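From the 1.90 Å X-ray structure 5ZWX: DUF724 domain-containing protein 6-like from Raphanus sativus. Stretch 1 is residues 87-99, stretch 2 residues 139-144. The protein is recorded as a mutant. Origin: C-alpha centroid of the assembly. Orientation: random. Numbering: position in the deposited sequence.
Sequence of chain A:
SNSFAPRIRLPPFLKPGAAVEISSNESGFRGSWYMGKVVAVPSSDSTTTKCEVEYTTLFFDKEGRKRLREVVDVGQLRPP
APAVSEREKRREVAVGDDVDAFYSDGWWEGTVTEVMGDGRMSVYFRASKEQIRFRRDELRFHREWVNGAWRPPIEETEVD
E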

ATOM      1  N   ARG A  87      -7.768 -10.510  17.532  1.00 97.34           N
ATOM      2  CA  ARG A  87      -6.755 -10.083  18.492  1.00 99.47           C
ATOM      3  C   ARG A  87      -6.257  -8.704  18.029  1.00 95.14           C
ATOM      4  O   ARG A  87      -6.084  -7.798  18.849  1.00 97.54           O
ATOM      5  CB  ARG A  87      -5.584 -11.091  18.647  1.00 99.73           C
ATOM      6  CG  ARG A  87      -5.844 -12.582  18.286  1.00100.38           C
ATOM      7  CD  ARG A  87      -7.245 -13.133  18.669  1.00115.17           C
ATOM      8  NE  ARG A  87      -7.426 -13.546  20.057  1.00123.20           N
ATOM      9  CZ  ARG A  87      -8.627 -13.648  20.630  1.00131.61           C
ATOM     10  NH1 ARG A  87      -9.719 -13.329  19.939  1.00131.16           N
ATOM     11  NH2 ARG A  87      -8.760 -14.039  21.897  1.00141.15           N
ATOM     12  N   GLU A  88      -6.075  -8.535  16.717  1.00 91.17           N
ATOM     13  CA  GLU A  88      -5.588  -7.264  16.178  1.00 88.58           C
ATOM     14  C   GLU A  88      -6.556  -6.113  16.431  1.00 92.80           C
ATOM     15  O   GLU A  88      -6.120  -4.970  16.572  1.00 93.53           O
ATOM     16  CB  GLU A  88      -5.284  -7.364  14.677  1.00 81.48           C
ATOM     17  CG  GLU A  88      -3.795  -7.232  14.373  1.00 77.43           C
ATOM     18  CD  GLU A  88      -3.480  -7.014  12.905  1.00 75.44           C
ATOM     19  OE1 GLU A  88      -4.340  -6.491  12.166  1.00 70.29           O
ATOM     20  OE2 GLU A  88      -2.354  -7.365  12.485  1.00 78.39           O
ATOM     21  N   LYS A  89      -7.857  -6.383  16.498  1.00 93.17           N
ATOM     22  CA  LYS A  89      -8.729  -5.324  16.990  1.00 95.49           C
ATOM     23  C   LYS A  89      -8.535  -5.172  18.494  1.00 98.75           C
ATOM     24  O   LYS A  89      -8.683  -4.067  19.011  1.00101.12           O
ATOM     25  CB  LYS A  89     -10.223  -5.531  16.657  1.00102.30           C
ATOM     26  CG  LYS A  89     -10.880  -6.875  16.916  1.00113.38           C
ATOM     27  CD  LYS A  89     -11.998  -7.110  15.886  1.00113.68           C
ATOM     28  CE  LYS A  89     -12.691  -8.456  16.036  1.00120.94           C
ATOM     29  NZ  LYS A  89     -12.838  -8.885  17.464  1.00130.02           N
ATOM     30  N   ARG A  90      -8.183  -6.243  19.211  1.00101.23           N
ATOM     31  CA  ARG A  90      -7.905  -6.049  20.653  1.00107.16           C
ATOM     32  C   ARG A  90      -6.509  -5.470  20.961  1.00105.57           C
ATOM     33  O   ARG A  90      -6.268  -4.999  22.073  1.00109.98           O
ATOM     34  CB  ARG A  90      -8.085  -7.355  21.439  1.00112.42           C
ATOM     35  CG  ARG A  90      -9.536  -7.763  21.612  1.00116.61           C
ATOM     36  CD  ARG A  90      -9.756  -8.689  22.807  1.00123.80           C
ATOM     37  NE  ARG A  90      -8.526  -9.261  23.352  1.00124.52           N
ATOM     38  CZ  ARG A  90      -8.403 -10.529  23.738  1.00127.60           C
ATOM     39  NH1 ARG A  90      -7.254 -10.970  24.234  1.00128.53           N
ATOM     40  NH2 ARG A  90      -9.433 -11.359  23.630  1.00130.07           N
ATOM     41  N   ARG A  91      -5.600  -5.494  19.989  1.00 83.97           N
ATOM     42  CA  ARG A  91      -4.247  -4.959  20.186  1.00 81.33           C
ATOM     43  C   ARG A  91      -4.233  -3.444  20.354  1.00 74.64           C
ATOM     44  O   ARG A  91      -4.759  -2.716  19.512  1.00 76.93           O
ATOM     45  CB  ARG A  91      -3.338  -5.330  19.011  1.00 84.24           C
ATOM     46  CG  ARG A  91      -2.214  -6.285  19.357  1.00 89.99           C
ATOM     47  CD  ARG A  91      -1.121  -5.641  20.209  1.00 87.84           C
ATOM     48  NE  ARG A  91      -0.128  -6.647  20.588  1.00 94.66           N
ATOM     49  CZ  ARG A  91       1.063  -6.386  21.120  1.00 91.67           C
ATOM     50  NH1 ARG A  91       1.425  -5.140  21.369  1.00 82.66           N
ATOM     51  NH2 ARG A  91       1.885  -7.389  21.422  1.00 96.70           N
ATOM     52  N   GLU A  92      -3.624  -2.973  21.437  1.00 67.42           N
ATOM     53  CA  GLU A  92      -3.349  -1.552  21.569  1.00 61.57           C
ATOM     54  C   GLU A  92      -2.141  -1.197  20.718  1.00 52.49           C
ATOM     55  O   GLU A  92      -1.145  -1.924  20.683  1.00 51.08           O
ATOM     56  CB  GLU A  92      -3.091  -1.157  23.021  1.00 65.40           C
ATOM     57  CG  GLU A  92      -3.858   0.093  23.447  1.00 76.75           C
ATOM     58  CD  GLU A  92      -3.417   0.654  24.796  1.00 88.34           C
ATOM     59  OE1 GLU A  92      -2.456   0.127  25.399  1.00 89.64           O
ATOM     60  OE2 GLU A  92      -4.049   1.623  25.260  1.00 94.16           O
ATOM     61  N   VAL A  93      -2.222  -0.090  20.010  1.00 46.08           N
ATOM     62  CA  VAL A  93      -1.040   0.392  19.326  1.00 41.32           C
ATOM     63  C   VAL A  93      -0.074   0.939  20.376  1.00 47.41           C
ATOM     64  O   VAL A  93      -0.493   1.596  21.326  1.00 50.08           O
ATOM     65  CB  VAL A  93      -1.408   1.439  18.265  1.00 41.31           C
ATOM     66  CG1 VAL A  93      -0.169   2.160  17.766  1.00 39.75           C
ATOM     67  CG2 VAL A  93      -2.126   0.753  17.101  1.00 43.27           C
ATOM     68  N   ALA A  94       1.210   0.630  20.231  1.00 36.90           N
ATOM     69  CA  ALA A  94       2.225   1.045  21.211  1.00 35.11           C
ATOM     70  C   ALA A  94       3.398   1.779  20.547  1.00 33.47           C
ATOM     71  O   ALA A  94       3.628   1.589  19.346  1.00 32.83           O
ATOM     72  CB  ALA A  94       2.739  -0.163  21.981  1.00 38.51           C
ATOM     73  N   VAL A  95       4.158   2.578  21.317  1.00 30.23           N
ATOM     74  CA  VAL A  95       5.369   3.197  20.737  1.00 30.11           C
ATOM     75  C   VAL A  95       6.307   2.094  20.231  1.00 30.55           C
ATOM     76  O   VAL A  95       6.331   0.993  20.779  1.00 37.20           O
ATOM     77  CB  VAL A  95       6.127   4.143  21.736  1.00 35.90           C
ATOM     78  CG1 VAL A  95       5.221   5.274  22.194  1.00 35.48           C
ATOM     79  CG2 VAL A  95       6.653   3.392  22.934  1.00 40.44           C
ATOM     80  N   GLY A  96       7.021   2.360  19.139  1.00 31.48           N
ATOM     81  CA  GLY A  96       7.851   1.328  18.548  1.00 35.64           C
ATOM     82  C   GLY A  96       7.143   0.477  17.512  1.00 37.65           C
ATOM     83  O   GLY A  96       7.798  -0.236  16.748  1.00 46.09           O
ATOM     84  N   ASP A  97       5.812   0.521  17.468  1.00 37.22           N
ATOM     85  CA  ASP A  97       5.098  -0.340  16.521  1.00 36.87           C
ATOM     86  C   ASP A  97       5.326   0.141  15.089  1.00 36.10           C
ATOM     87  O   ASP A  97       5.341   1.339  14.831  1.00 30.03           O
ATOM     88  CB  ASP A  97       3.587  -0.381  16.811  1.00 37.99           C
ATOM     89  CG  ASP A  97       3.206  -1.345  17.950  1.00 42.95           C
ATOM     90  OD1 ASP A  97       4.050  -2.152  18.413  1.00 43.40           O
ATOM     91  OD2 ASP A  97       2.027  -1.304  18.369  1.00 44.26           O
ATOM     92  N   ASP A  98       5.499  -0.792  14.157  1.00 30.34           N
ATOM     93  CA  ASP A  98       5.541  -0.458  12.735  1.00 34.58           C
ATOM     94  C   ASP A  98       4.122  -0.435  12.210  1.00 29.79           C
ATOM     95  O   ASP A  98       3.399  -1.417  12.348  1.00 30.20           O
ATOM     96  CB  ASP A  98       6.378  -1.470  11.948  1.00 44.22           C
ATOM     97  CG  ASP A  98       7.864  -1.234  12.116  1.00 58.07           C
ATOM     98  OD1 ASP A  98       8.242  -0.137  12.595  1.00 62.60           O
ATOM     99  OD2 ASP A  98       8.651  -2.139  11.785  1.00 64.27           O
ATOM    100  N   VAL A  99       3.718   0.703  11.656  1.00 26.61           N
ATOM    101  CA  VAL A  99       2.345   0.882  11.199  1.00 23.88           C
ATOM    102  C   VAL A  99       2.341   1.442   9.787  1.00 26.00           C
ATOM    103  O   VAL A  99       3.362   1.934   9.310  1.00 29.30           O
ATOM    104  CB  VAL A  99       1.542   1.839  12.124  1.00 25.46           C
ATOM    105  CG1 VAL A  99       1.359   1.193  13.528  1.00 28.98           C
ATOM    106  CG2 VAL A  99       2.229   3.215  12.222  1.00 25.36           C
ATOM    107  N   LEU A 139      -4.718   4.044  11.183  1.00 28.97           N
ATOM    108  CA  LEU A 139      -3.499   3.229  11.147  1.00 25.55           C
ATOM    109  C   LEU A 139      -3.827   1.754  10.962  1.00 28.06           C
ATOM    110  O   LEU A 139      -4.904   1.308  11.354  1.00 30.09           O
ATOM    111  CB  LEU A 139      -2.697   3.378  12.429  1.00 26.50           C
ATOM    112  CG  LEU A 139      -2.349   4.804  12.877  1.00 26.63           C
ATOM    113  CD1 LEU A 139      -1.630   4.646  14.182  1.00 29.77           C
ATOM    114  CD2 LEU A 139      -1.446   5.457  11.831  1.00 23.38           C
ATOM    115  N   ARG A 140      -2.890   1.014  10.371  1.00 26.60           N
ATOM    116  CA  ARG A 140      -2.956  -0.450  10.407  1.00 30.69           C
ATOM    117  C   ARG A 140      -1.583  -1.013  10.815  1.00 28.87           C
ATOM    118  O   ARG A 140      -0.568  -0.411  10.570  1.00 26.57           O
ATOM    119  CB  ARG A 140      -3.394  -0.997   9.041  1.00 29.06           C
ATOM    120  CG  ARG A 140      -2.379  -0.762   7.925  1.00 25.46           C
ATOM    121  CD  ARG A 140      -2.896  -1.270   6.524  1.00 28.80           C
ATOM    122  NE  ARG A 140      -1.867  -1.166   5.472  1.00 27.15           N
ATOM    123  CZ  ARG A 140      -2.016  -1.602   4.213  1.00 31.59           C
ATOM    124  NH1 ARG A 140      -3.172  -2.142   3.811  1.00 30.42           N
ATOM    125  NH2 ARG A 140      -1.008  -1.485   3.343  1.00 29.54           N
ATOM    126  N   PHE A 141      -1.535  -2.193  11.411  1.00 26.23           N
ATOM    127  CA  PHE A 141      -0.240  -2.764  11.743  1.00 29.40           C
ATOM    128  C   PHE A 141       0.403  -3.149  10.443  1.00 35.37           C
ATOM    129  O   PHE A 141      -0.279  -3.647   9.551  1.00 32.67           O
ATOM    130  CB  PHE A 141      -0.385  -3.960  12.703  1.00 29.15           C
ATOM    131  CG  PHE A 141      -0.766  -3.539  14.077  1.00 37.78           C
ATOM    132  CD1 PHE A 141       0.171  -2.948  14.903  1.00 39.58           C
ATOM    133  CD2 PHE A 141      -2.064  -3.698  14.542  1.00 41.68           C
ATOM    134  CE1 PHE A 141      -0.174  -2.531  16.187  1.00 46.92           C
ATOM    135  CE2 PHE A 141      -2.413  -3.305  15.817  1.00 46.74           C
ATOM    136  CZ  PHE A 141      -1.466  -2.713  16.643  1.00 44.23           C
ATOM    137  N   HIS A 142       1.691  -2.844  10.316  1.00 27.61           N
ATOM    138  CA  HIS A 142       2.421  -3.103   9.083  1.00 25.86           C
ATOM    139  C   HIS A 142       2.684  -4.598   8.921  1.00 27.40           C
ATOM    140  O   HIS A 142       2.995  -5.268   9.897  1.00 30.19           O
ATOM    141  CB  HIS A 142       3.755  -2.366   9.074  1.00 31.07           C
ATOM    142  CG  HIS A 142       4.499  -2.510   7.791  1.00 26.60           C
ATOM    143  ND1 HIS A 142       4.178  -1.788   6.657  1.00 31.29           N
ATOM    144  CD2 HIS A 142       5.494  -3.355   7.421  1.00 32.23           C
ATOM    145  CE1 HIS A 142       4.972  -2.144   5.667  1.00 31.10           C
ATOM    146  NE2 HIS A 142       5.780  -3.103   6.102  1.00 32.01           N
ATOM    147  N   ARG A 143       2.556  -5.090   7.699  1.00 28.33           N
ATOM    148  CA  ARG A 143       2.894  -6.484   7.379  1.00 32.19           C
ATOM    149  C   ARG A 143       3.706  -6.528   6.104  1.00 33.90           C
ATOM    150  O   ARG A 143       3.625  -5.595   5.290  1.00 31.03           O
ATOM    151  CB  ARG A 143       1.635  -7.342   7.221  1.00 34.86           C
ATOM    152  CG  ARG A 143       0.785  -7.467   8.473  1.00 38.87           C
ATOM    153  CD  ARG A 143       0.342  -8.930   8.688  1.00 55.55           C
ATOM    154  NE  ARG A 143      -0.909  -8.985   9.439  1.00 69.08           N
ATOM    155  CZ  ARG A 143      -1.542 -10.098   9.786  1.00 83.77           C
ATOM    156  NH1 ARG A 143      -1.050 -11.287   9.455  1.00 83.61           N
ATOM    157  NH2 ARG A 143      -2.677 -10.015  10.467  1.00101.89           N
ATOM    158  N   GLU A 144       4.478  -7.611   5.901  1.00 29.91           N
ATOM    159  CA  GLU A 144       5.278  -7.708   4.692  1.00 32.18           C
ATOM    160  C   GLU A 144       4.881  -8.968   3.969  1.00 34.69           C
ATOM    161  O   GLU A 144       4.542  -9.956   4.602  1.00 32.76           O
ATOM    162  CB  GLU A 144       6.781  -7.716   4.991  1.00 42.26           C
ATOM    163  CG  GLU A 144       7.362  -6.364   5.419  1.00 49.31           C
ATOM    164  CD  GLU A 144       7.535  -5.351   4.277  1.00 47.27           C
ATOM    165  OE1 GLU A 144       7.474  -5.703   3.081  1.00 51.04           O
ATOM    166  OE2 GLU A 144       7.772  -4.182   4.582  1.00 45.34           O
TER
HETATM  167  O   HOH W   1      -3.988  -3.818  11.339  1.00 37.47           O

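Phe141 is the centre of this contact, with more of its surface covered by the other stretch than any other residue. It sits at the end of a short strand, and its ring reaches along the segment that leads out of the helix ending at Arg90. Around the ring lies a mixed set of neighbours. Val93 CG2 packs 3.6 Å from Phe141 CZ, an apolar contact suited to a buried, branched side chain. The aliphatic parts of two charged residues add to this: Glu88 CG lies 3.9 Å from Phe141 CD2, and Arg91 CB lies 3.9 Å from Phe141 CE2. Long polar side chains suit such places, since their methylenes can cover an aromatic ring while their charged ends go elsewhere. Arg91 does just this, its CB near the ring and its guanidinium led away from the contact.

Oxygen atoms meet the ring at its edge, where the C-H groups carry a slight positive charge. Asp97 OD2 comes within 3.3 Å of Phe141 CE1, and the carbonyl Glu92 O lies 4.1 Å from Phe141 CZ. Ala94 N holds the Asp97 carboxylate by a hydrogen bond to Asp97 OD2 at 2.8 Å. A separate backbone bond, Asp97 N to Ala94 O at 3.1 Å, closes a type II turn from Ala94 to Asp97. Gly96 takes its third position with phi near +89°, where a CB would be jammed against the carbonyl oxygen of Val95. The aspartate thus serves the turn and the ring together.

Val99, the second residue by covered area, brings the strands together. It forms an antiparallel, non-hydrogen-bonded bridge with Phe141, with a separation of 4.5 Å between Val99 CA and Phe141 CA, and their side chains diverge. The hydrogen bond comes from the flanking residues: His142 N donates to Asp98 O at 3.0 Å, with an N-H...O angle of 168°, close to straight. Val99 CA also approaches Arg140 O to 3.2 Å in a CA-H...O contact, a common feature where antiparallel strands lie close. A beta-branched valine is at home in such an extended backbone, and here it is buried, with Val99 CG2 4.3 Å from Leu139 CD2.

Glu88, nearly as well covered as Val99, projects from the helix toward the second stretch and divides its carboxylate between two partners. Glu88 OE2 forms a salt bridge with Arg143 NH2 at 3.3 Å; the hydrogen bond within it is weak, with an angle of 132°, so the pair is better described as a salt bridge whose hydrogen bond is poorly aligned. Arg143 has its CB pointing away, yet its long side chain brings the guanidinium back within reach. Glu88 OE1 accepts a hydrogen bond from a water at 2.8 Å from the water oxygen, and the same water accepts one from Phe141 N at 2.9 Å. Glu88 therefore holds the second stretch in two ways: directly through the Arg143 side chain just beyond the strand, and through water to the backbone of Phe141.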